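Local structure of diaminopropionate ammonia-lyase (Escherichia coli, 4D9G) at residues Gly80-Ile85 with Val127-Gln132; Thr117-Asn122 with Ile140-Gly145. The protein breaks down both L- and D-2,3-diaminopropionate to pyruvate and ammonia by alpha,beta-elimination, using pyridoxal 5'-phosphate as cofactor and working as a homodimer. All blocks are in the same frame, centred on the assembly; numbering follows the deposited sequence.

Interaction 1. Residues Gly80-Ile85 with Val127-Gln132; sequences GGAYAI and VAWAAQ
Residues 81-85 and 127-132 are helical, run broadly the same way with a signed crossing angle of -44°, and bring their axes to 8.5 Å. Such a close approach is possible because small residues meet where the backbones come together: the CA atoms of Ala-82 and Ala-130 are 4.9 Å apart. The methyl of Ala-130 points at the other helix and lies against its main chain, with CB 3.6 Å from CA of Ala-82. That methyl is flanked by two side chains, the CB of Ala-82 and the CG2 branch of Ile-85.

Ile-85 brings the largest area to the interface. Its CG2 is anti to the backbone N, while CG1 lies beside that N and the chain beyond is extended (chi2 -177°), so the two branches reach different residues. CG2 touches CB of Ala-130 at 3.9 Å, whereas CD1 crosses to Val-127, meeting its CG1 at 3.7 Å. The two branched side chains cross at about a right angle. The same CD1 also comes within 3.5 Å of the Val-127 carbonyl O, a polar atom already engaged by Ala-131 N inside its own helix.

At the other margin Trp-129 turns the edge of its indole to Ala-82. CG anti to the backbone N (chi1 179°) carries the indole out towards Ala-82, whose CB lies near the ring plane, 3.8 Å from CZ3. Trp-129 also rests on Ile-39, Leu-73 and Met-78.

Beneath the pair, Ile-85 and Ala-131 both touch Phe-115 of strand 114-118, and Val-127 touches Thr-117. Two neighbouring helices thus cover one face of a parallel sheet, as in the fold type II (tryptophan synthase beta-like) pyridoxal-phosphate enzymes, to which this sequence belongs.

Interaction 2. Residues Thr117-Asn122 with Ile140-Gly145; sequences TTTDGN and IYMPKG
Thr-117 and Thr-118 pair in parallel with Ile-140 and Tyr-141, joining the two strands of a beta-alpha-beta unit whose first strand leads into the active-site turn at Asp-120. Two hydrogen bonds define the register. Tyr-141 N donates to Thr-117 O at 2.7 Å, in the carbonyl plane and nearly straight (168°). Thr-119 N gives the second to Tyr-141 O over 3.1 Å, bent at the hydrogen (145°).

Beyond the strand, Thr-119 works with both branches. Its OG1, anti to the backbone N (chi1 -169°), accepts from Gly-121 N at 3.1 Å in an ST turn and also from Gly-124 N. Its methyl CG2 packs against Ile-140 CG2 at 3.5 Å and runs beside Met-142, a selenomethionine, whose CG is 3.7 Å away. An alanine in place of Thr-119 would keep CB but lose both branches, and is likely to leave Gly-121 N and Gly-124 N without this acceptor and a gap beside Ile-140 CG2 and Met-142 CG. Met-142 bends at its third torsion, bringing CE to 3.5 Å from Asp-120 C. The CB of Asp-120, the inferred proton acceptor for the L-isomer, is directed away from the second strand; its OD1 is hydrogen-bonded to Gly-288 N and to a bound Tris molecule, probably from the crystallisation liquor.

Gly-121 occupies the N-cap position of helix 122-133, the unit's connection, which packs on Thr-117 and Ile-140. Helix 148-155 touches Thr-119, Ile-140 and Met-142, while Thr-118 and Tyr-141 face helix 168-182 on the opposite face from Thr-117 and Ile-140, and strand 160-163 bonds to the far edge of 137-142.

Overall arrangement
Both contacts are buried, and both are organised around helix 122-133: interaction 1 sets it against helix 81-92, while interaction 2 pairs the strands that precede and follow it. They meet directly, with Val-127 CG1 3.6 Å from Thr-117 OG1 and Ala-128 CB 4.0 Å from Ile-140 CD1. Their chemistry follows their place. The helix pair of interaction 1 is held by apolar contacts of alanines with one another, with branched side chains and with an indole edge, whereas interaction 2 combines backbone hydrogen bonds with packing and ends in a polar turn. Interaction 2 contains Asp-120; in interaction 1, the side chain of Val-127 remains about 11 Å from that of Asp-120.

Interaction 1. Residues Gly80-Ile85 with Val127-Gln132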
loop_
_atom_site.group_PDB
_atom_site.type_symbol
_atom_site.label_atom_id
_atom_site.label_comp_id
_atom_site.label_asym_id
_atom_site.label_seq_id
_atom_site.Cartn_x
_atom_site.Cartn_y
_atom_site.Cartn_z
ATOM N N GLY B 80 -19.842 3.784 21.209
ATOM C CA GLY B 80 -20.490 4.819 21.984
ATOM C C GLY B 80 -21.935 5.030 21.573
ATOM O O GLY B 80 -22.820 5.055 22.433
ATOM N N GLY B 81 -22.169 5.185 20.263
ATOM C CA GLY B 81 -23.510 5.429 19.718
ATOM C C GLY B 81 -24.545 4.394 20.124
ATOM O O GLY B 81 -25.650 4.742 20.561
ATOM N N ALA B 82 -24.194 3.117 19.990
ATOM C CA ALA B 82 -25.117 2.020 20.317
ATOM C C ALA B 82 -25.340 1.919 21.815
ATOM O O ALA B 82 -26.434 1.600 22.270
ATOM C CB ALA B 82 -24.607 0.686 19.773
ATOM N N TYR B 83 -24.286 2.178 22.575
ATOM C CA TYR B 83 -24.383 2.197 24.021
ATOM C C TYR B 83 -25.329 3.308 24.505
ATOM O O TYR B 83 -26.191 3.050 25.346
ATOM C CB TYR B 83 -22.992 2.349 24.636
ATOM C CG TYR B 83 -22.910 1.989 26.104
ATOM C CD1 TYR B 83 -23.482 0.813 26.600
ATOM C CD2 TYR B 83 -22.231 2.817 27.005
ATOM C CE1 TYR B 83 -23.385 0.486 27.954
ATOM C CE2 TYR B 83 -22.135 2.498 28.346
ATOM C CZ TYR B 83 -22.703 1.333 28.816
ATOM O OH TYR B 83 -22.590 1.018 30.157
ATOM N N ALA B 84 -25.175 4.527 23.969
ATOM C CA ALA B 84 -26.043 5.638 24.353
ATOM C C ALA B 84 -27.505 5.379 23.987
ATOM O O ALA B 84 -28.410 5.672 24.765
ATOM C CB ALA B 84 -25.565 6.936 23.749
ATOM N N ILE B 85 -27.721 4.790 22.817
ATOM C CA ILE B 85 -29.053 4.511 22.346
ATOM C C ILE B 85 -29.736 3.419 23.174
ATOM O O ILE B 85 -30.929 3.517 23.483
ATOM C CB ILE B 85 -29.055 4.248 20.818
ATOM C CG1 ILE B 85 -28.947 5.600 20.098
ATOM C CG2 ILE B 85 -30.297 3.475 20.397
ATOM C CD1 ILE B 85 -29.011 5.541 18.598
ATOM N N VAL B 127 -25.360 5.562 14.993
ATOM C CA VAL B 127 -26.670 5.877 15.533
ATOM C C VAL B 127 -27.716 5.165 14.688
ATOM O O VAL B 127 -28.607 4.505 15.230
ATOM C CB VAL B 127 -26.911 7.412 15.615
ATOM C CG1 VAL B 127 -28.394 7.750 15.736
ATOM C CG2 VAL B 127 -26.128 8.003 16.778
ATOM N N ALA B 128 -27.575 5.271 13.366
ATOM C CA ALA B 128 -28.513 4.656 12.437
ATOM C C ALA B 128 -28.537 3.137 12.606
ATOM O O ALA B 128 -29.613 2.523 12.572
ATOM C CB ALA B 128 -28.171 5.041 11.007
ATOM N N TRP B 129 -27.349 2.553 12.786
ATOM C CA TRP B 129 -27.173 1.127 13.053
ATOM C C TRP B 129 -27.905 0.688 14.305
ATOM O O TRP B 129 -28.694 -0.261 14.260
ATOM C CB TRP B 129 -25.674 0.755 13.121
ATOM C CG TRP B 129 -25.410 -0.713 13.421
ATOM C CD1 TRP B 129 -25.189 -1.745 12.509
ATOM C CD2 TRP B 129 -25.358 -1.357 14.738
ATOM N NE1 TRP B 129 -24.995 -2.942 13.159
ATOM C CE2 TRP B 129 -25.084 -2.773 14.497
ATOM C CE3 TRP B 129 -25.492 -0.910 16.059
ATOM C CZ2 TRP B 129 -24.975 -3.690 15.542
ATOM C CZ3 TRP B 129 -25.383 -1.841 17.103
ATOM C CH2 TRP B 129 -25.131 -3.196 16.846
ATOM N N ALA B 130 -27.660 1.378 15.419
ATOM C CA ALA B 130 -28.321 1.052 16.694
ATOM C C ALA B 130 -29.835 1.195 16.610
ATOM O O ALA B 130 -30.569 0.325 17.098
ATOM C CB ALA B 130 -27.774 1.893 17.840
ATOM N N ALA B 131 -30.288 2.281 15.980
ATOM C CA ALA B 131 -31.705 2.556 15.847
ATOM C C ALA B 131 -32.404 1.422 15.114
ATOM O O ALA B 131 -33.488 0.997 15.525
ATOM C CB ALA B 131 -31.932 3.879 15.135
ATOM N N GLN B 132 -31.773 0.931 14.047
ATOM C CA GLN B 132 -32.341 -0.134 13.234
ATOM C C GLN B 132 -32.391 -1.455 13.985
ATOM O O GLN B 132 -33.411 -2.148 13.946
ATOM C CB GLN B 132 -31.573 -0.309 11.920
ATOM C CG GLN B 132 -32.088 -1.464 11.063
ATOM C CD GLN B 132 -31.312 -1.642 9.780
ATOM O OE1 GLN B 132 -30.092 -1.836 9.792
ATOM N NE2 GLN B 132 -32.021 -1.574 8.651
#

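Interaction 2. Residues Thr117-Asn122 with Ile140-Gly145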
loop_
_atom_site.group_PDB
_atom_site.type_symbol
_atom_site.label_atom_id
_atom_site.label_comp_id
_atom_site.label_asym_id
_atom_site.label_seq_id
_atom_site.Cartn_x
_atom_site.Cartn_y
_atom_site.Cartn_z
ATOM N N THR B 117 -29.599 13.264 14.639
ATOM C CA THR B 117 -28.168 13.450 14.682
ATOM C C THR B 117 -27.718 14.170 13.429
ATOM O O THR B 117 -28.293 13.962 12.352
ATOM C CB THR B 117 -27.441 12.081 14.756
ATOM O OG1 THR B 117 -27.986 11.302 15.827
ATOM C CG2 THR B 117 -25.998 12.262 15.023
ATOM N N THR B 118 -26.713 15.035 13.595
ATOM C CA THR B 118 -25.849 15.476 12.497
ATOM C C THR B 118 -24.507 14.757 12.565
ATOM O O THR B 118 -23.994 14.477 13.650
ATOM C CB THR B 118 -25.569 16.989 12.523
ATOM O OG1 THR B 118 -25.354 17.404 13.878
ATOM C CG2 THR B 118 -26.734 17.719 11.989
ATOM N N THR B 119 -23.946 14.481 11.391
ATOM C CA THR B 119 -22.735 13.689 11.259
ATOM C C THR B 119 -22.018 14.044 9.973
ATOM O O THR B 119 -22.648 14.479 9.005
ATOM C CB THR B 119 -23.042 12.166 11.254
ATOM O OG1 THR B 119 -21.823 11.429 11.370
ATOM C CG2 THR B 119 -23.749 11.737 9.974
ATOM N N ASP B 120 -20.700 13.847 9.976
ATOM C CA ASP B 120 -19.902 13.973 8.762
ATOM C C ASP B 120 -19.481 12.595 8.259
ATOM O O ASP B 120 -18.736 12.486 7.294
ATOM C CB ASP B 120 -18.702 14.919 8.966
ATOM C CG ASP B 120 -17.731 14.448 10.053
ATOM O OD1 ASP B 120 -16.672 15.097 10.198
ATOM O OD2 ASP B 120 -17.991 13.446 10.763
ATOM N N GLY B 121 -19.985 11.550 8.918
ATOM C CA GLY B 121 -19.719 10.167 8.532
ATOM C C GLY B 121 -20.079 9.092 9.556
ATOM O O GLY B 121 -21.193 8.552 9.549
ATOM N N ASN B 122 -19.138 8.781 10.442
ATOM C CA ASN B 122 -19.224 7.566 11.260
ATOM C C ASN B 122 -20.251 7.596 12.392
ATOM O O ASN B 122 -20.951 6.606 12.624
ATOM C CB ASN B 122 -17.840 7.200 11.805
ATOM C CG ASN B 122 -16.809 7.012 10.701
ATOM O OD1 ASN B 122 -17.079 6.357 9.687
ATOM N ND2 ASN B 122 -15.620 7.582 10.895
ATOM N N ILE B 140 -30.941 11.345 10.301
ATOM C CA ILE B 140 -29.566 11.836 10.283
ATOM C C ILE B 140 -29.400 12.932 9.235
ATOM O O ILE B 140 -29.794 12.769 8.075
ATOM C CB ILE B 140 -28.543 10.684 10.069
ATOM C CG1 ILE B 140 -28.254 9.963 11.384
ATOM C CG2 ILE B 140 -27.219 11.207 9.560
ATOM C CD1 ILE B 140 -29.196 8.838 11.714
ATOM N N TYR B 141 -28.835 14.056 9.662
ATOM C CA TYR B 141 -28.530 15.159 8.763
ATOM C C TYR B 141 -27.028 15.184 8.492
ATOM O O TYR B 141 -26.225 14.940 9.394
ATOM C CB TYR B 141 -28.969 16.492 9.372
ATOM C CG TYR B 141 -30.457 16.641 9.576
ATOM C CD1 TYR B 141 -31.131 15.897 10.547
ATOM C CD2 TYR B 141 -31.186 17.549 8.822
ATOM C CE1 TYR B 141 -32.492 16.043 10.736
ATOM C CE2 TYR B 141 -32.549 17.706 9.007
ATOM C CZ TYR B 141 -33.197 16.952 9.962
ATOM O OH TYR B 141 -34.552 17.101 10.145
HETATM N N MSE B 142 -26.656 15.467 7.247
HETATM C CA MSE B 142 -25.243 15.639 6.889
HETATM C C MSE B 142 -25.079 16.986 6.239
HETATM O O MSE B 142 -26.005 17.462 5.579
HETATM C CB MSE B 142 -24.762 14.516 5.970
HETATM C CG MSE B 142 -24.831 13.183 6.699
HETATM SE SE MSE B 142 -23.982 11.753 5.655
HETATM C CE MSE B 142 -22.089 12.223 5.964
ATOM N N PRO B 143 -23.909 17.629 6.431
ATOM C CA PRO B 143 -23.630 18.936 5.825
ATOM C C PRO B 143 -23.484 18.894 4.300
ATOM O O PRO B 143 -23.388 17.817 3.714
ATOM C CB PRO B 143 -22.301 19.349 6.473
ATOM C CG PRO B 143 -21.667 18.071 6.874
ATOM C CD PRO B 143 -22.807 17.201 7.310
ATOM N N LYS B 144 -23.483 20.076 3.679
ATOM C CA LYS B 144 -23.224 20.228 2.244
ATOM C C LYS B 144 -21.895 19.580 1.846
ATOM O O LYS B 144 -20.897 19.697 2.557
ATOM C CB LYS B 144 -23.231 21.713 1.852
ATOM N N GLY B 145 -21.899 18.873 0.722
ATOM C CA GLY B 145 -20.671 18.307 0.169
ATOM C C GLY B 145 -20.234 16.971 0.743
ATOM O O GLY B 145 -19.178 16.445 0.367
#